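Side-chain contacts in sulfotransferase (Mus musculus, PDB 5X2B), which probably transfers sulfonate groups to an acceptor substrate as a cytosolic sulfotransferase, and is seen here with the nucleotide adenosine-3'-5'-diphosphate bound: residues V110-P113 with K114-A117; Y150-W153 with F154-V157. All coordinates share one frame; numbering follows the deposited sequence.

Interaction 1 (V110-P113 with K114-A117). With A3P (adenosine-3'-5'-diphosphate), chain M.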
loop_
_atom_site.group_PDB
_atom_site.type_symbol
_atom_site.label_atom_id
_atom_site.label_comp_id
_atom_site.label_asym_id
_atom_site.label_seq_id
_atom_site.Cartn_x
_atom_site.Cartn_y
_atom_site.Cartn_z
ATOM N N VAL A 110 4.594 -5.539 0.887
ATOM C CA VAL A 110 5.626 -4.971 1.747
ATOM C C VAL A 110 6.994 -4.844 1.138
ATOM O O VAL A 110 7.454 -5.736 0.433
ATOM C CB VAL A 110 5.903 -5.836 2.947
ATOM C CG1 VAL A 110 6.834 -6.941 2.545
ATOM C CG2 VAL A 110 6.532 -4.984 4.047
ATOM N N ARG A 111 7.682 -3.781 1.546
ATOM C CA ARG A 111 8.914 -3.329 0.927
ATOM C C ARG A 111 9.886 -2.811 2.023
ATOM O O ARG A 111 9.474 -2.357 3.064
ATOM C CB ARG A 111 8.553 -2.222 -0.079
ATOM C CG ARG A 111 9.732 -1.396 -0.559
ATOM C CD ARG A 111 9.280 -0.080 -1.214
ATOM N NE ARG A 111 10.241 0.360 -2.224
ATOM C CZ ARG A 111 10.126 1.459 -2.973
ATOM N NH1 ARG A 111 9.074 2.290 -2.828
ATOM N NH2 ARG A 111 11.060 1.707 -3.893
ATOM N N ASN A 112 11.180 -2.924 1.812
ATOM C CA ASN A 112 12.089 -2.508 2.862
ATOM C C ASN A 112 11.854 -1.059 3.148
ATOM O O ASN A 112 11.551 -0.270 2.254
ATOM C CB ASN A 112 13.533 -2.670 2.470
ATOM C CG ASN A 112 13.995 -1.562 1.602
ATOM O OD1 ASN A 112 14.578 -0.574 2.064
ATOM N ND2 ASN A 112 13.698 -1.695 0.313
ATOM N N PRO A 113 11.964 -0.710 4.421
ATOM C CA PRO A 113 11.514 0.555 4.998
ATOM C C PRO A 113 12.445 1.727 4.740
ATOM O O PRO A 113 12.043 2.865 4.966
ATOM C CB PRO A 113 11.472 0.243 6.492
ATOM C CG PRO A 113 12.429 -0.790 6.676
ATOM C CD PRO A 113 12.367 -1.663 5.467
ATOM N N LYS A 114 13.651 1.466 4.264
ATOM C CA LYS A 114 14.549 2.566 3.995
ATOM C C LYS A 114 14.109 3.112 2.677
ATOM O O LYS A 114 14.016 4.302 2.480
ATOM C CB LYS A 114 16.004 2.122 3.926
ATOM C CG LYS A 114 16.676 2.086 5.282
ATOM C CD LYS A 114 18.079 1.508 5.197
ATOM C CE LYS A 114 18.597 1.240 6.597
ATOM N NZ LYS A 114 19.765 0.337 6.638
ATOM N N ASP A 115 13.799 2.215 1.780
ATOM C CA ASP A 115 13.273 2.620 0.498
ATOM C C ASP A 115 11.920 3.236 0.587
ATOM O O ASP A 115 11.577 4.113 -0.202
ATOM C CB ASP A 115 13.166 1.424 -0.391
ATOM C CG ASP A 115 14.478 0.866 -0.702
ATOM O OD1 ASP A 115 15.466 1.500 -0.301
ATOM O OD2 ASP A 115 14.514 -0.193 -1.340
ATOM N N THR A 116 11.130 2.768 1.531
ATOM C CA THR A 116 9.820 3.345 1.707
ATOM C C THR A 116 9.978 4.771 2.170
ATOM O O THR A 116 9.490 5.709 1.543
ATOM C CB THR A 116 9.057 2.568 2.720
ATOM O OG1 THR A 116 8.936 1.212 2.263
ATOM C CG2 THR A 116 7.711 3.153 2.908
ATOM N N ALA A 117 10.698 4.943 3.260
ATOM C CA ALA A 117 10.939 6.277 3.765
ATOM C C ALA A 117 11.203 7.235 2.597
ATOM O O ALA A 117 10.462 8.173 2.352
ATOM C CB ALA A 117 12.080 6.239 4.680
HETATM P P1 A3P M . 9.761 5.158 -5.961
HETATM O O1P A3P M . 9.895 5.379 -7.449
HETATM O O2P A3P M . 9.629 6.491 -5.177
HETATM O O3P A3P M . 11.044 4.516 -5.433
HETATM P P2 A3P M . 2.606 3.492 -4.103
HETATM O O4P A3P M . 2.220 4.870 -4.019
HETATM O O5P A3P M . 2.247 2.820 -2.806
HETATM O O6P A3P M . 1.857 2.740 -5.217
HETATM O "O5'" A3P M . 4.234 3.442 -4.260
HETATM C "C5'" A3P M . 5.050 4.230 -5.107
HETATM C "C4'" A3P M . 6.301 3.597 -5.519
HETATM O "O4'" A3P M . 5.969 2.571 -6.407
HETATM C "C3'" A3P M . 7.240 4.477 -6.261
HETATM O "O3'" A3P M . 8.543 4.262 -5.747
HETATM C "C2'" A3P M . 7.128 4.050 -7.625
HETATM O "O2'" A3P M . 8.366 4.377 -8.252
HETATM C "C1'" A3P M . 6.843 2.602 -7.507
HETATM N N9 A3P M . 6.208 1.871 -8.660
HETATM C C8 A3P M . 5.004 2.143 -9.215
HETATM N N7 A3P M . 4.753 1.286 -10.218
HETATM C C5 A3P M . 5.782 0.436 -10.307
HETATM C C6 A3P M . 6.084 -0.642 -11.135
HETATM N N6 A3P M . 5.196 -1.049 -12.181
HETATM N N1 A3P M . 7.219 -1.315 -10.959
HETATM C C2 A3P M . 8.069 -0.949 -9.997
HETATM N N3 A3P M . 7.816 0.087 -9.203
HETATM C C4 A3P M . 6.701 0.801 -9.318
HETATM O O HOH W 1 12.500 -1.372 -2.549
#
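N112 and D115 meet at the start of helix 113-126, where the chain leaving strand 105-110 turns into the helix. The capping bonds come first. N112 is the N-cap: its OD1 accepts D115 N at 2.9 Å, a nearly straight bond whose donor lies above the amide's carbonyl plane, and a weaker, bent one from K114 N. CG of N112 stands between the backbone N and the carbonyl carbon (chi1 80°), which carries OD1 back over the first turn. The side-chain amide and the D115 carboxylate are turned 84° apart, and ND2 faces OD2; their modelled separation is doubtful, because ND2 sits too close to D115. ND2 also donates to E175, and OD2 accepts from G245 N.

The backbone carbonyl of N112 is gripped twice. T116 N reaches its O in the carbonyl plane on a lone pair at 3.2 Å, whereas T116 OG1 donates to the same O from above that plane at 3.0 Å. A117 N bonds to P113 O and continues the helical pattern.

Charged contacts gather round R111. Its extended side chain crosses D115 at about a right angle, with NE 3.6 Å from D115 CB, which lies over one guanidinium face. R111 and D115 form no salt bridge; a water at the guanidinium edge instead links them, accepting from R111 NE at 2.9 Å and donating to D115 OD2 at 2.6 Å. In the same plane, but at the far end of the group, R111 NH2 donates to A3P O3P, 3.2 Å away at an N-H...O angle of 170°, on the 3'-phosphate. Y174 adds a cation-pi contact. The water-linked carboxylate probably steadies the guanidinium electrostatically, coupling the capped helix start to recognition of the nucleotide's 3'-phosphate.

Interaction 2 (Y150-W153 with F154-V157)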
loop_
_atom_site.group_PDB
_atom_site.type_symbol
_atom_site.label_atom_id
_atom_site.label_comp_id
_atom_site.label_asym_id
_atom_site.label_seq_id
_atom_site.Cartn_x
_atom_site.Cartn_y
_atom_site.Cartn_z
ATOM N N TYR A 150 -0.599 7.810 8.469
ATOM C CA TYR A 150 -0.711 6.351 8.569
ATOM C C TYR A 150 0.282 5.773 9.547
ATOM O O TYR A 150 0.347 4.551 9.704
ATOM C CB TYR A 150 -0.557 5.665 7.198
ATOM C CG TYR A 150 -1.748 5.903 6.289
ATOM C CD1 TYR A 150 -3.029 5.488 6.681
ATOM C CD2 TYR A 150 -1.610 6.535 5.050
ATOM C CE1 TYR A 150 -4.147 5.713 5.890
ATOM C CE2 TYR A 150 -2.724 6.761 4.246
ATOM C CZ TYR A 150 -3.990 6.343 4.679
ATOM O OH TYR A 150 -5.093 6.552 3.886
ATOM N N GLY A 151 1.073 6.647 10.176
ATOM C CA GLY A 151 1.869 6.272 11.329
ATOM C C GLY A 151 3.109 5.480 11.068
ATOM O O GLY A 151 3.665 5.475 9.970
ATOM N N SER A 152 3.549 4.773 12.098
ATOM C CA SER A 152 4.849 4.157 12.036
ATOM C C SER A 152 4.917 2.991 11.094
ATOM O O SER A 152 4.175 2.022 11.192
ATOM C CB SER A 152 5.262 3.590 13.370
ATOM O OG SER A 152 6.297 2.677 13.109
ATOM N N TRP A 153 5.865 3.031 10.205
ATOM C CA TRP A 153 6.021 1.901 9.379
ATOM C C TRP A 153 5.882 0.703 10.288
ATOM O O TRP A 153 4.965 -0.099 10.168
ATOM C CB TRP A 153 7.397 1.917 8.820
ATOM C CG TRP A 153 7.586 0.884 7.857
ATOM C CD1 TRP A 153 7.116 0.883 6.608
ATOM C CD2 TRP A 153 8.327 -0.343 8.025
ATOM N NE1 TRP A 153 7.499 -0.268 5.963
ATOM C CE2 TRP A 153 8.260 -1.038 6.815
ATOM C CE3 TRP A 153 9.036 -0.922 9.088
ATOM C CZ2 TRP A 153 8.865 -2.280 6.615
ATOM C CZ3 TRP A 153 9.643 -2.160 8.895
ATOM C CH2 TRP A 153 9.554 -2.821 7.675
ATOM N N PHE A 154 6.789 0.613 11.241
ATOM C CA PHE A 154 6.995 -0.655 11.920
ATOM C C PHE A 154 5.695 -1.195 12.455
ATOM O O PHE A 154 5.416 -2.351 12.310
ATOM C CB PHE A 154 8.032 -0.526 13.037
ATOM C CG PHE A 154 9.385 -0.020 12.565
ATOM C CD1 PHE A 154 10.401 -0.897 12.231
ATOM C CD2 PHE A 154 9.627 1.348 12.461
ATOM C CE1 PHE A 154 11.642 -0.434 11.826
ATOM C CE2 PHE A 154 10.836 1.815 12.041
ATOM C CZ PHE A 154 11.857 0.931 11.722
ATOM N N ASP A 155 4.897 -0.354 13.060
ATOM C CA ASP A 155 3.628 -0.771 13.539
ATOM C C ASP A 155 2.748 -1.327 12.450
ATOM O O ASP A 155 2.093 -2.343 12.647
ATOM C CB ASP A 155 2.942 0.412 14.155
ATOM C CG ASP A 155 3.636 0.864 15.393
ATOM O OD1 ASP A 155 4.587 0.128 15.762
ATOM O OD2 ASP A 155 3.237 1.894 16.022
ATOM N N HIS A 156 2.719 -0.678 11.297
ATOM C CA HIS A 156 1.847 -1.138 10.240
ATOM C C HIS A 156 2.109 -2.592 9.960
ATOM O O HIS A 156 1.246 -3.476 9.940
ATOM C CB HIS A 156 2.122 -0.354 8.972
ATOM C CG HIS A 156 0.963 -0.386 8.023
ATOM N ND1 HIS A 156 0.914 -1.247 6.963
ATOM C CD2 HIS A 156 -0.202 0.286 8.043
ATOM C CE1 HIS A 156 -0.246 -1.078 6.323
ATOM N NE2 HIS A 156 -0.939 -0.147 6.957
ATOM N N VAL A 157 3.353 -2.813 9.721
ATOM C CA VAL A 157 3.774 -4.065 9.219
ATOM C C VAL A 157 3.467 -5.132 10.244
ATOM O O VAL A 157 3.006 -6.249 9.926
ATOM C CB VAL A 157 5.281 -3.945 9.020
ATOM C CG1 VAL A 157 5.877 -5.227 8.542
ATOM C CG2 VAL A 157 5.576 -2.865 8.035
#
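W153 and V157, one helical turn apart, form the tight side of this contact. CG2 of V157 sits over the six-membered ring of W153, 3.6 Å from its centroid and 17° off the ring normal, a CH-pi contact. F154 meets the same indole differently: the edge of W153 points at the phenyl face in a T-shaped pair, planes 89° apart, with W153 CE3 3.4 Å from F154 CD1, toward the rim of the phenyl ring. With CG anti to the backbone N (chi1 -174°), the indole is carried to where both neighbours reach it. F263 of helix 253-266 packs against both aromatic residues, and Y40 meets W153 edge-to-face. Were W153 a leucine, V157 CG2 would probably lose the flat ring face it sits on, and the F154 phenyl the edge that meets its face, leaving it held by F263, K266 and M267. Buried H156 bonds through ND1 to Y108 OH and through NE2 to H89 O.

S152 is the N-cap of helix 153-161: its OG accepts D155 N in a long, weak bond of 3.3 Å, while S152 O receives H156 N at 3.1 Å, and V157 N bonds to W153 O.

Toward solvent the packing thins. S152 is partly exposed and D155 exposed; the carboxylate brushes the serine loosely, its OD2 coming to 3.7 Å from S152 CB, while its OD1 makes a salt bridge to K266.

Overall arrangement
Both contacts are helix starts capped by a side-chain oxygen, an asparagine amide in interaction 1 and a serine hydroxyl in interaction 2. They share no element: interaction 1 joins the loop after strand 105-110 to helix 113-126, interaction 2 the loop after helix 136-145 to helix 153-161. Residues 110-117 are wholly buried beside the nucleotide, their contacts across the segments chiefly polar, whereas 150-157 joins an aromatic core to an exposed edge. With centres about 11 Å apart, the two meet through W153: its CE2 lies 3.5 Å from P113 CB, and its CZ2 3.6 Å from R111 O. Helix 253-266 adjoins both, F263 touching P113, W153 and F154. Phosphate recognition and hydrophobic packing thus sit side by side.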